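PDB 1F8F: benzyl alcohol dehydrogenase from Acinetobacter calcoaceticus, which catalyses the NAD-dependent oxidation of aryl alcohols such as benzyl alcohol to the aldehyde, as a zinc-containing alcohol dehydrogenase with a Rossmann-fold coenzyme domain. Local coordinates for residues Ile8-Pro13 with Ala17-Gln22; His45-Val50 with Asp137-Gln142; His238-Lys243 with Lys252-Gly257. One frame throughout, in Å; residues are numbered along the deposited sequence.

Contact 1: Ile8-Pro13 with Ala17-Gln22; sequences IAAVTP and ADFELQ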
loop_
_atom_site.group_PDB
_atom_site.type_symbol
_atom_site.label_atom_id
_atom_site.label_comp_id
_atom_site.label_asym_id
_atom_site.label_seq_id
_atom_site.Cartn_x
_atom_site.Cartn_y
_atom_site.Cartn_z
ATOM N N ILE A 8 9.252 -42.269 -22.126
ATOM C CA ILE A 8 9.363 -41.616 -23.425
ATOM C C ILE A 8 9.393 -40.098 -23.246
ATOM O O ILE A 8 8.516 -39.584 -22.546
ATOM C CB ILE A 8 8.141 -41.940 -24.346
ATOM C CG1 ILE A 8 7.910 -43.436 -24.592
ATOM C CG2 ILE A 8 8.218 -41.159 -25.662
ATOM C CD1 ILE A 8 9.096 -44.256 -25.070
ATOM N N ALA A 9 10.296 -39.338 -23.828
ATOM C CA ALA A 9 10.269 -37.882 -23.667
ATOM C C ALA A 9 10.669 -37.220 -24.965
ATOM O O ALA A 9 11.538 -37.783 -25.601
ATOM C CB ALA A 9 11.229 -37.391 -22.587
ATOM N N ALA A 10 10.184 -36.053 -25.277
ATOM C CA ALA A 10 10.560 -35.323 -26.464
ATOM C C ALA A 10 11.859 -34.557 -26.247
ATOM O O ALA A 10 11.890 -33.612 -25.442
ATOM C CB ALA A 10 9.435 -34.344 -26.825
ATOM N N VAL A 11 12.909 -34.806 -27.020
ATOM C CA VAL A 11 14.193 -34.144 -26.904
ATOM C C VAL A 11 14.448 -33.071 -27.945
ATOM O O VAL A 11 14.109 -33.238 -29.128
ATOM C CB VAL A 11 15.283 -35.237 -27.023
ATOM C CG1 VAL A 11 16.659 -34.586 -27.166
ATOM C CG2 VAL A 11 15.264 -36.237 -25.876
ATOM N N THR A 12 15.045 -31.939 -27.572
ATOM C CA THR A 12 15.409 -30.901 -28.512
ATOM C C THR A 12 16.916 -30.994 -28.733
ATOM O O THR A 12 17.673 -30.431 -27.958
ATOM C CB THR A 12 15.027 -29.525 -27.969
ATOM O OG1 THR A 12 13.607 -29.348 -27.880
ATOM C CG2 THR A 12 15.551 -28.440 -28.884
ATOM N N PRO A 13 17.386 -31.715 -29.752
ATOM C CA PRO A 13 18.793 -31.985 -29.975
ATOM C C PRO A 13 19.692 -30.846 -30.344
ATOM O O PRO A 13 20.862 -31.020 -29.998
ATOM C CB PRO A 13 18.833 -33.096 -31.030
ATOM C CG PRO A 13 17.495 -33.734 -30.853
ATOM C CD PRO A 13 16.577 -32.513 -30.713
ATOM N N ALA A 17 16.433 -27.594 -33.812
ATOM C CA ALA A 17 15.986 -28.917 -34.222
ATOM C C ALA A 17 14.542 -29.182 -33.830
ATOM O O ALA A 17 13.963 -28.529 -32.974
ATOM C CB ALA A 17 16.965 -29.905 -33.612
ATOM N N ASP A 18 13.891 -30.127 -34.488
ATOM C CA ASP A 18 12.523 -30.531 -34.199
ATOM C C ASP A 18 12.487 -31.426 -32.966
ATOM O O ASP A 18 13.410 -32.222 -32.778
ATOM C CB ASP A 18 12.010 -31.366 -35.361
ATOM C CG ASP A 18 11.168 -30.734 -36.437
ATOM O OD1 ASP A 18 11.056 -29.494 -36.550
ATOM O OD2 ASP A 18 10.570 -31.564 -37.185
ATOM N N PHE A 19 11.414 -31.421 -32.197
ATOM C CA PHE A 19 11.261 -32.400 -31.108
ATOM C C PHE A 19 11.219 -33.802 -31.756
ATOM O O PHE A 19 10.569 -34.023 -32.808
ATOM C CB PHE A 19 9.973 -32.153 -30.311
ATOM C CG PHE A 19 9.820 -30.799 -29.673
ATOM C CD1 PHE A 19 10.353 -30.538 -28.405
ATOM C CD2 PHE A 19 9.213 -29.764 -30.347
ATOM C CE1 PHE A 19 10.246 -29.280 -27.854
ATOM C CE2 PHE A 19 9.125 -28.491 -29.779
ATOM C CZ PHE A 19 9.653 -28.246 -28.542
ATOM N N GLU A 20 11.837 -34.796 -31.133
ATOM C CA GLU A 20 11.866 -36.191 -31.548
ATOM C C GLU A 20 11.598 -37.032 -30.286
ATOM O O GLU A 20 12.173 -36.692 -29.242
ATOM C CB GLU A 20 13.204 -36.686 -32.081
ATOM C CG GLU A 20 14.124 -35.889 -32.955
ATOM C CD GLU A 20 15.609 -36.220 -32.864
ATOM O OE1 GLU A 20 16.013 -37.272 -32.294
ATOM O OE2 GLU A 20 16.438 -35.393 -33.359
ATOM N N LEU A 21 10.830 -38.094 -30.364
ATOM C CA LEU A 21 10.547 -38.900 -29.179
ATOM C C LEU A 21 11.684 -39.874 -28.911
ATOM O O LEU A 21 12.188 -40.461 -29.878
ATOM C CB LEU A 21 9.189 -39.589 -29.364
ATOM C CG LEU A 21 7.959 -38.691 -29.290
ATOM C CD1 LEU A 21 6.652 -39.473 -29.312
ATOM C CD2 LEU A 21 8.000 -37.753 -28.089
ATOM N N GLN A 22 12.160 -40.027 -27.687
ATOM C CA GLN A 22 13.294 -40.888 -27.378
ATOM C C GLN A 22 13.017 -41.727 -26.143
ATOM O O GLN A 22 12.112 -41.370 -25.391
ATOM C CB GLN A 22 14.586 -40.081 -27.189
ATOM C CG GLN A 22 15.274 -39.535 -28.401
ATOM C CD GLN A 22 16.546 -38.743 -28.276
ATOM O OE1 GLN A 22 17.258 -38.706 -27.261
ATOM N NE2 GLN A 22 16.961 -38.029 -29.328
HETATM O O HOH W 1 12.362 -28.706 -30.414
#
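A9 and Q22 exchange both of their backbone hydrogen bonds: A9 N reaches Q22 O at 3.1 Å, and Q22 N returns to A9 O. Two residues on, V11 N binds E20 O at 3.0 Å, nearly straight (166°), while the bond from E20 N back to V11 O is weak. Between these pairs A10 faces L21 as a non-hydrogen-bonded pair, and L21 CD2 packs against A10 CB at 3.9 Å. On the other face, the side chain of Q22 crosses that of V11 at about a right angle, its OE1 3.5 Å from V11 CG2. Its chain is fully extended (chi2 180°), which carries NE2 along to E20 OE1, 3.2 Å away and met from above the carboxylate plane. Where the strands give way to the turn, T12 OG1 and A17 O share a water that also sits over one face of the F19 ring. Further out, N352 ND2 bonds to F19 O and the side chain of I351 touches that of F19, tying this beta hairpin to helix 351-360. Amides thus zip the hairpin through its middle, a single water links its strands near the turn, and the N-H from Q22 would probably stabilise the E20 charge.

Contact 2: His45-Val50 with Asp137-Gln142; sequences HTDLIV and DHFFAQ. With NAD (nicotinamide-adenine-dinucleotide), chain F; EOH (ethanol), chain G.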
loop_
_atom_site.group_PDB
_atom_site.type_symbol
_atom_site.label_atom_id
_atom_site.label_comp_id
_atom_site.label_asym_id
_atom_site.label_seq_id
_atom_site.Cartn_x
_atom_site.Cartn_y
_atom_site.Cartn_z
ATOM N N HIS A 45 5.471 -20.036 -25.876
ATOM C CA HIS A 45 6.388 -19.299 -26.703
ATOM C C HIS A 45 7.826 -19.490 -26.277
ATOM O O HIS A 45 8.756 -19.746 -27.038
ATOM C CB HIS A 45 5.909 -17.825 -26.673
ATOM C CG HIS A 45 6.643 -17.056 -27.736
ATOM N ND1 HIS A 45 7.430 -15.958 -27.467
ATOM C CD2 HIS A 45 6.730 -17.296 -29.073
ATOM C CE1 HIS A 45 7.970 -15.526 -28.597
ATOM N NE2 HIS A 45 7.558 -16.322 -29.574
ATOM N N THR A 46 8.036 -19.438 -24.955
ATOM C CA THR A 46 9.288 -19.680 -24.305
ATOM C C THR A 46 9.896 -21.029 -24.626
ATOM O O THR A 46 11.145 -21.082 -24.706
ATOM C CB THR A 46 9.174 -19.444 -22.783
ATOM O OG1 THR A 46 8.628 -18.124 -22.546
ATOM C CG2 THR A 46 10.559 -19.512 -22.171
ATOM N N ASP A 47 9.134 -22.102 -24.854
ATOM C CA ASP A 47 9.804 -23.366 -25.215
ATOM C C ASP A 47 10.513 -23.185 -26.575
ATOM O O ASP A 47 11.608 -23.667 -26.846
ATOM C CB ASP A 47 8.878 -24.564 -25.251
ATOM C CG ASP A 47 8.184 -25.069 -24.044
ATOM O OD1 ASP A 47 8.510 -26.092 -23.382
ATOM O OD2 ASP A 47 7.161 -24.438 -23.650
ATOM N N LEU A 48 9.855 -22.437 -27.445
ATOM C CA LEU A 48 10.307 -22.144 -28.784
ATOM C C LEU A 48 11.530 -21.264 -28.855
ATOM O O LEU A 48 12.506 -21.588 -29.535
ATOM C CB LEU A 48 9.145 -21.523 -29.553
ATOM C CG LEU A 48 7.943 -22.465 -29.768
ATOM C CD1 LEU A 48 6.980 -21.828 -30.745
ATOM C CD2 LEU A 48 8.419 -23.831 -30.187
ATOM N N ILE A 49 11.506 -20.156 -28.098
ATOM C CA ILE A 49 12.662 -19.266 -28.053
ATOM C C ILE A 49 13.872 -19.996 -27.483
ATOM O O ILE A 49 14.928 -19.487 -27.830
ATOM C CB ILE A 49 12.457 -17.928 -27.311
ATOM C CG1 ILE A 49 12.176 -18.136 -25.817
ATOM C CG2 ILE A 49 11.354 -17.072 -27.900
ATOM C CD1 ILE A 49 13.393 -18.403 -24.943
ATOM N N VAL A 50 13.830 -21.059 -26.703
ATOM C CA VAL A 50 14.958 -21.790 -26.151
ATOM C C VAL A 50 15.588 -22.788 -27.115
ATOM O O VAL A 50 16.757 -23.178 -27.071
ATOM C CB VAL A 50 14.460 -22.548 -24.898
ATOM C CG1 VAL A 50 15.364 -23.630 -24.329
ATOM C CG2 VAL A 50 14.170 -21.531 -23.789
ATOM N N ASP A 137 18.234 -31.538 -18.253
ATOM C CA ASP A 137 16.887 -31.573 -17.716
ATOM C C ASP A 137 16.613 -30.495 -16.671
ATOM O O ASP A 137 17.170 -29.396 -16.709
ATOM C CB ASP A 137 16.664 -32.968 -17.135
ATOM C CG ASP A 137 17.439 -33.226 -15.852
ATOM O OD1 ASP A 137 18.447 -32.528 -15.675
ATOM O OD2 ASP A 137 17.007 -34.092 -15.054
ATOM N N HIS A 138 15.679 -30.730 -15.746
ATOM C CA HIS A 138 15.349 -29.724 -14.734
ATOM C C HIS A 138 14.896 -28.399 -15.300
ATOM O O HIS A 138 15.162 -27.368 -14.667
ATOM C CB HIS A 138 16.635 -29.412 -13.895
ATOM C CG HIS A 138 16.812 -30.431 -12.831
ATOM N ND1 HIS A 138 17.538 -31.584 -13.017
ATOM C CD2 HIS A 138 16.347 -30.496 -11.559
ATOM C CE1 HIS A 138 17.495 -32.324 -11.918
ATOM N NE2 HIS A 138 16.808 -31.678 -11.003
ATOM N N PHE A 139 14.247 -28.383 -16.453
ATOM C CA PHE A 139 13.861 -27.170 -17.164
ATOM C C PHE A 139 12.591 -26.595 -16.557
ATOM O O PHE A 139 11.538 -27.208 -16.487
ATOM C CB PHE A 139 13.690 -27.476 -18.657
ATOM C CG PHE A 139 13.242 -26.281 -19.458
ATOM C CD1 PHE A 139 14.039 -25.166 -19.539
ATOM C CD2 PHE A 139 12.027 -26.295 -20.150
ATOM C CE1 PHE A 139 13.683 -24.087 -20.290
ATOM C CE2 PHE A 139 11.654 -25.186 -20.887
ATOM C CZ PHE A 139 12.477 -24.077 -20.955
ATOM N N PHE A 140 12.722 -25.407 -15.984
ATOM C CA PHE A 140 11.716 -24.750 -15.177
ATOM C C PHE A 140 11.411 -25.730 -14.031
ATOM O O PHE A 140 10.262 -25.912 -13.661
ATOM C CB PHE A 140 10.472 -24.342 -15.950
ATOM C CG PHE A 140 10.556 -23.031 -16.715
ATOM C CD1 PHE A 140 11.365 -22.774 -17.787
ATOM C CD2 PHE A 140 9.695 -22.026 -16.226
ATOM C CE1 PHE A 140 11.337 -21.533 -18.378
ATOM C CE2 PHE A 140 9.655 -20.779 -16.820
ATOM C CZ PHE A 140 10.486 -20.527 -17.909
ATOM N N ALA A 141 12.397 -26.491 -13.561
ATOM C CA ALA A 141 12.284 -27.511 -12.541
ATOM C C ALA A 141 11.244 -28.591 -12.796
ATOM O O ALA A 141 10.636 -29.150 -11.854
ATOM C CB ALA A 141 12.026 -26.847 -11.161
ATOM N N GLN A 142 11.050 -28.958 -14.077
ATOM C CA GLN A 142 10.097 -30.015 -14.391
ATOM C C GLN A 142 10.473 -30.789 -15.657
ATOM O O GLN A 142 10.327 -32.023 -15.658
ATOM C CB GLN A 142 8.676 -29.455 -14.500
ATOM C CG GLN A 142 8.426 -28.408 -15.595
ATOM C CD GLN A 142 7.010 -27.927 -15.341
ATOM O OE1 GLN A 142 5.965 -28.358 -15.820
ATOM N NE2 GLN A 142 6.995 -26.889 -14.479
HETATM P PA NAD F . 1.580 -15.474 -28.272
HETATM O O1A NAD F . 0.446 -16.420 -28.024
HETATM O O2A NAD F . 2.401 -15.689 -29.472
HETATM O O5B NAD F . 1.089 -13.972 -28.125
HETATM C C5B NAD F . 1.716 -12.712 -28.464
HETATM C C4B NAD F . 0.838 -11.903 -29.409
HETATM O O4B NAD F . 1.569 -10.702 -29.826
HETATM C C3B NAD F . 0.385 -12.593 -30.707
HETATM O O3B NAD F . -1.025 -12.767 -30.755
HETATM C C2B NAD F . 0.815 -11.674 -31.848
HETATM O O2B NAD F . -0.158 -11.490 -32.884
HETATM C C1B NAD F . 1.061 -10.353 -31.100
HETATM N N9A NAD F . 2.003 -9.450 -31.752
HETATM C C8A NAD F . 3.287 -9.694 -32.168
HETATM N N7A NAD F . 3.865 -8.629 -32.726
HETATM C C5A NAD F . 2.883 -7.654 -32.675
HETATM C C6A NAD F . 2.853 -6.314 -33.102
HETATM N N6A NAD F . 3.862 -5.667 -33.678
HETATM N N1A NAD F . 1.711 -5.614 -32.881
HETATM C C2A NAD F . 0.653 -6.247 -32.286
HETATM N N3A NAD F . 0.585 -7.472 -31.856
HETATM C C4A NAD F . 1.731 -8.136 -32.087
HETATM O O3 NAD F . 2.529 -15.575 -26.950
HETATM P PN NAD F . 2.030 -15.732 -25.443
HETATM O O1N NAD F . 0.839 -14.900 -25.195
HETATM O O2N NAD F . 1.828 -17.158 -25.149
HETATM O O5D NAD F . 3.351 -15.156 -24.689
HETATM C C5D NAD F . 3.542 -13.734 -24.611
HETATM C C4D NAD F . 4.931 -13.297 -24.320
HETATM O O4D NAD F . 5.227 -13.273 -22.887
HETATM C C3D NAD F . 6.154 -13.920 -25.004
HETATM O O3D NAD F . 7.187 -12.920 -25.094
HETATM C C2D NAD F . 6.587 -14.913 -23.915
HETATM O O2D NAD F . 7.885 -15.456 -24.099
HETATM C C1D NAD F . 6.503 -13.919 -22.746
HETATM N N1N NAD F . 6.407 -14.630 -21.476
HETATM C C2N NAD F . 6.828 -13.945 -20.382
HETATM C C3N NAD F . 6.708 -14.550 -19.146
HETATM C C7N NAD F . 7.140 -13.849 -17.810
HETATM O O7N NAD F . 7.034 -14.462 -16.748
HETATM N N7N NAD F . 7.613 -12.560 -17.953
HETATM C C4N NAD F . 6.126 -15.846 -19.018
HETATM C C5N NAD F . 5.260 -16.128 -20.097
HETATM C C6N NAD F . 5.347 -15.583 -21.361
HETATM C C1 EOH G . 8.374 -17.921 -18.822
HETATM C C2 EOH G . 9.331 -16.806 -18.760
HETATM O O EOH G . 7.805 -18.280 -20.081
#
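T46 OG1 is held in a short relay: it donates to the oxygen of a bound ethanol at 2.6 Å and accepts from the ribose hydroxyl NAD O2D at 3.2 Å. With OG1 anti to the carbonyl carbon (chi1 -53°), the methyl CG2 is left to approach the F140 ring obliquely, 4.4 Å from CE1. H45 ND1 makes a weak bond, 3.4 Å long, to the same ribose hydroxyl, which lies in the plane of the imidazole at its edge. The ethanol, probably from the crystallisation liquor, rests its C1 against the edge of F140, 3.5 Å from CZ. Thus T46 and F140 border the place where an alcohol sits beside the nicotinamide, as expected for a substrate pocket of this family. F139 also points toward the helix; it and V50 come at each other from opposite directions, V50 CG2 within 4.2 Å of F139 CZ, and D47 OD1 lies at the ring edge, 4.1 Å from CE2, with carboxylate and ring planes 65° apart. That carboxylate oxygen is engaged by G64 N. F140 CD1 lies over one face of F139, toward its rim, and F140 also stacks on H65, a zinc ligand. Helix 45-51, which follows strand 33-42 and the zinc ligand C44, is therefore packed against the loop between helix 111-114 and strand 148-152, within the catalytic domain.

Contact 3: His238-Lys243 with Lys252-Gly257; sequences HVINSK and KEITDG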
loop_
_atom_site.group_PDB
_atom_site.type_symbol
_atom_site.label_atom_id
_atom_site.label_comp_id
_atom_site.label_asym_id
_atom_site.label_seq_id
_atom_site.Cartn_x
_atom_site.Cartn_y
_atom_site.Cartn_z
ATOM N N HIS A 238 -13.637 -2.803 -26.475
ATOM C CA HIS A 238 -13.053 -2.209 -27.629
ATOM C C HIS A 238 -11.863 -3.041 -28.114
ATOM O O HIS A 238 -11.163 -3.611 -27.262
ATOM C CB HIS A 238 -12.476 -0.775 -27.446
ATOM C CG HIS A 238 -13.495 0.202 -26.981
ATOM N ND1 HIS A 238 -13.986 0.204 -25.679
ATOM C CD2 HIS A 238 -14.162 1.171 -27.665
ATOM C CE1 HIS A 238 -14.911 1.156 -25.580
ATOM N NE2 HIS A 238 -15.061 1.743 -26.785
ATOM N N VAL A 239 -11.782 -3.192 -29.454
ATOM C CA VAL A 239 -10.684 -3.893 -30.096
ATOM C C VAL A 239 -10.050 -2.947 -31.105
ATOM O O VAL A 239 -10.753 -2.092 -31.648
ATOM C CB VAL A 239 -11.095 -5.218 -30.761
ATOM C CG1 VAL A 239 -11.424 -6.243 -29.661
ATOM C CG2 VAL A 239 -12.218 -5.090 -31.790
ATOM N N ILE A 240 -8.744 -2.980 -31.366
ATOM C CA ILE A 240 -7.999 -2.125 -32.259
ATOM C C ILE A 240 -6.930 -2.898 -33.049
ATOM O O ILE A 240 -6.070 -3.601 -32.485
ATOM C CB ILE A 240 -7.220 -1.029 -31.457
ATOM C CG1 ILE A 240 -8.106 0.085 -30.919
ATOM C CG2 ILE A 240 -6.097 -0.370 -32.231
ATOM C CD1 ILE A 240 -7.489 0.801 -29.742
ATOM N N ASN A 241 -6.897 -2.711 -34.351
ATOM C CA ASN A 241 -5.875 -3.314 -35.224
ATOM C C ASN A 241 -4.737 -2.328 -35.387
ATOM O O ASN A 241 -4.880 -1.344 -36.102
ATOM C CB ASN A 241 -6.510 -3.713 -36.554
ATOM C CG ASN A 241 -5.675 -4.584 -37.469
ATOM O OD1 ASN A 241 -4.459 -4.397 -37.621
ATOM N ND2 ASN A 241 -6.284 -5.567 -38.119
ATOM N N SER A 242 -3.562 -2.535 -34.789
ATOM C CA SER A 242 -2.453 -1.621 -34.867
ATOM C C SER A 242 -1.674 -1.647 -36.179
ATOM O O SER A 242 -0.572 -1.076 -36.188
ATOM C CB SER A 242 -1.408 -1.805 -33.773
ATOM O OG SER A 242 -0.436 -2.792 -34.104
ATOM N N LYS A 243 -2.183 -2.276 -37.233
ATOM C CA LYS A 243 -1.566 -2.249 -38.542
ATOM C C LYS A 243 -2.277 -1.191 -39.382
ATOM O O LYS A 243 -1.664 -0.433 -40.107
ATOM C CB LYS A 243 -1.609 -3.614 -39.227
ATOM C CG LYS A 243 -0.677 -3.655 -40.440
ATOM C CD LYS A 243 -0.240 -5.077 -40.753
ATOM C CE LYS A 243 0.988 -5.469 -39.912
ATOM N NZ LYS A 243 1.160 -6.953 -40.083
ATOM N N LYS A 252 -6.438 7.033 -26.481
ATOM C CA LYS A 252 -6.695 8.296 -25.779
ATOM C C LYS A 252 -8.101 8.839 -25.948
ATOM O O LYS A 252 -8.732 9.326 -24.958
ATOM C CB LYS A 252 -5.669 9.343 -26.231
ATOM C CG LYS A 252 -4.400 9.461 -25.382
ATOM C CD LYS A 252 -3.296 10.125 -26.186
ATOM C CE LYS A 252 -1.982 10.169 -25.447
ATOM N NZ LYS A 252 -1.715 11.481 -24.769
ATOM N N GLU A 253 -8.655 8.698 -27.187
ATOM C CA GLU A 253 -10.059 9.184 -27.360
ATOM C C GLU A 253 -11.056 8.307 -26.633
ATOM O O GLU A 253 -12.014 8.812 -26.032
ATOM C CB GLU A 253 -10.397 9.409 -28.832
ATOM C CG GLU A 253 -10.383 8.236 -29.789
ATOM C CD GLU A 253 -10.015 8.444 -31.252
ATOM O OE1 GLU A 253 -9.700 9.557 -31.726
ATOM O OE2 GLU A 253 -10.019 7.493 -32.094
ATOM N N ILE A 254 -10.897 6.990 -26.641
ATOM C CA ILE A 254 -11.791 6.045 -25.974
ATOM C C ILE A 254 -11.807 6.259 -24.454
ATOM O O ILE A 254 -12.885 6.144 -23.840
ATOM C CB ILE A 254 -11.305 4.596 -26.246
ATOM C CG1 ILE A 254 -11.560 4.222 -27.735
ATOM C CG2 ILE A 254 -11.941 3.509 -25.380
ATOM C CD1 ILE A 254 -10.927 2.885 -28.182
ATOM N N THR A 255 -10.674 6.555 -23.808
ATOM C CA THR A 255 -10.591 6.694 -22.371
ATOM C C THR A 255 -10.554 8.141 -21.881
ATOM O O THR A 255 -10.297 8.468 -20.719
ATOM C CB THR A 255 -9.321 6.037 -21.781
ATOM O OG1 THR A 255 -8.127 6.602 -22.368
ATOM C CG2 THR A 255 -9.269 4.560 -22.146
ATOM N N ASP A 256 -10.833 9.042 -22.784
ATOM C CA ASP A 256 -10.876 10.484 -22.549
ATOM C C ASP A 256 -9.571 10.965 -21.923
ATOM O O ASP A 256 -9.686 11.534 -20.841
ATOM C CB ASP A 256 -12.104 10.888 -21.736
ATOM C CG ASP A 256 -12.230 12.388 -21.609
ATOM O OD1 ASP A 256 -11.727 13.094 -22.533
ATOM O OD2 ASP A 256 -12.816 12.880 -20.607
ATOM N N GLY A 257 -8.413 10.745 -22.534
ATOM C CA GLY A 257 -7.126 11.183 -21.978
ATOM C C GLY A 257 -6.018 10.136 -21.807
ATOM O O GLY A 257 -4.815 10.500 -21.697
#
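Strand 238-241 is one of the two outermost strands, within this chain, of the six-stranded parallel sheet of the Rossmann fold, and helix 247-254 comes directly after it in the sequence, leading on to strand 259-264. The contact joins the start of that first strand to the last turn of the helix. I254 CG2 sits squarely over the H238 imidazole, 3.7 Å from the ring centroid and only 5° off its normal, a CH-pi contact. The longer branch of the same isoleucine stays on the same side of the ring, beyond its CG-CD2 rim, with I254 CD1 3.7 Å from H238 CD2. Because CG1 is anti to the carbonyl carbon and CG2 anti to the backbone N (chi1 -70°), the two branches can bear on the ring together, and the two side chains slide past each other in opposite directions. I254 CD1 also meets I240 CD1 at 4.3 Å, so the isoleucine spans two strand residues whose side chains lie on the same side. I219 of the adjacent strand 217-222 packs against all three.

Beyond the helix the chain turns, with G257 N bonded to K252 O at 2.8 Å. At the far end of segment 238-243, N241 OD1 accepts from K243 N in an Asx turn and S242 touches the NAD. Between the segments the attachment is by van der Waals and CH-pi contact, without hydrogen bonds or salt bridges; how far the methyl over the face orients the imidazole is probably modest.

Overall arrangement
Contacts 1, 2 and 3 follow one another along the chain, each closing before the next opens. Contacts 1 and 2 lie on the same side of the chain's centre, their own centres about 13 Å apart and their nearest atoms about 5 Å apart without touching. Contact 3 is on the opposite side, its centre about 35 Å from that of contact 2 and about 43 Å from that of contact 1. Contacts 1 and 2 lie in the catalytic part of the chain, contact 1 in a hairpin at its periphery; contact 3 lies in the coenzyme-binding Rossmann domain. NAD bridges the last two, touching H45 and T46 in contact 2 and S242 in contact 3, consistent with the active site forming between the domains.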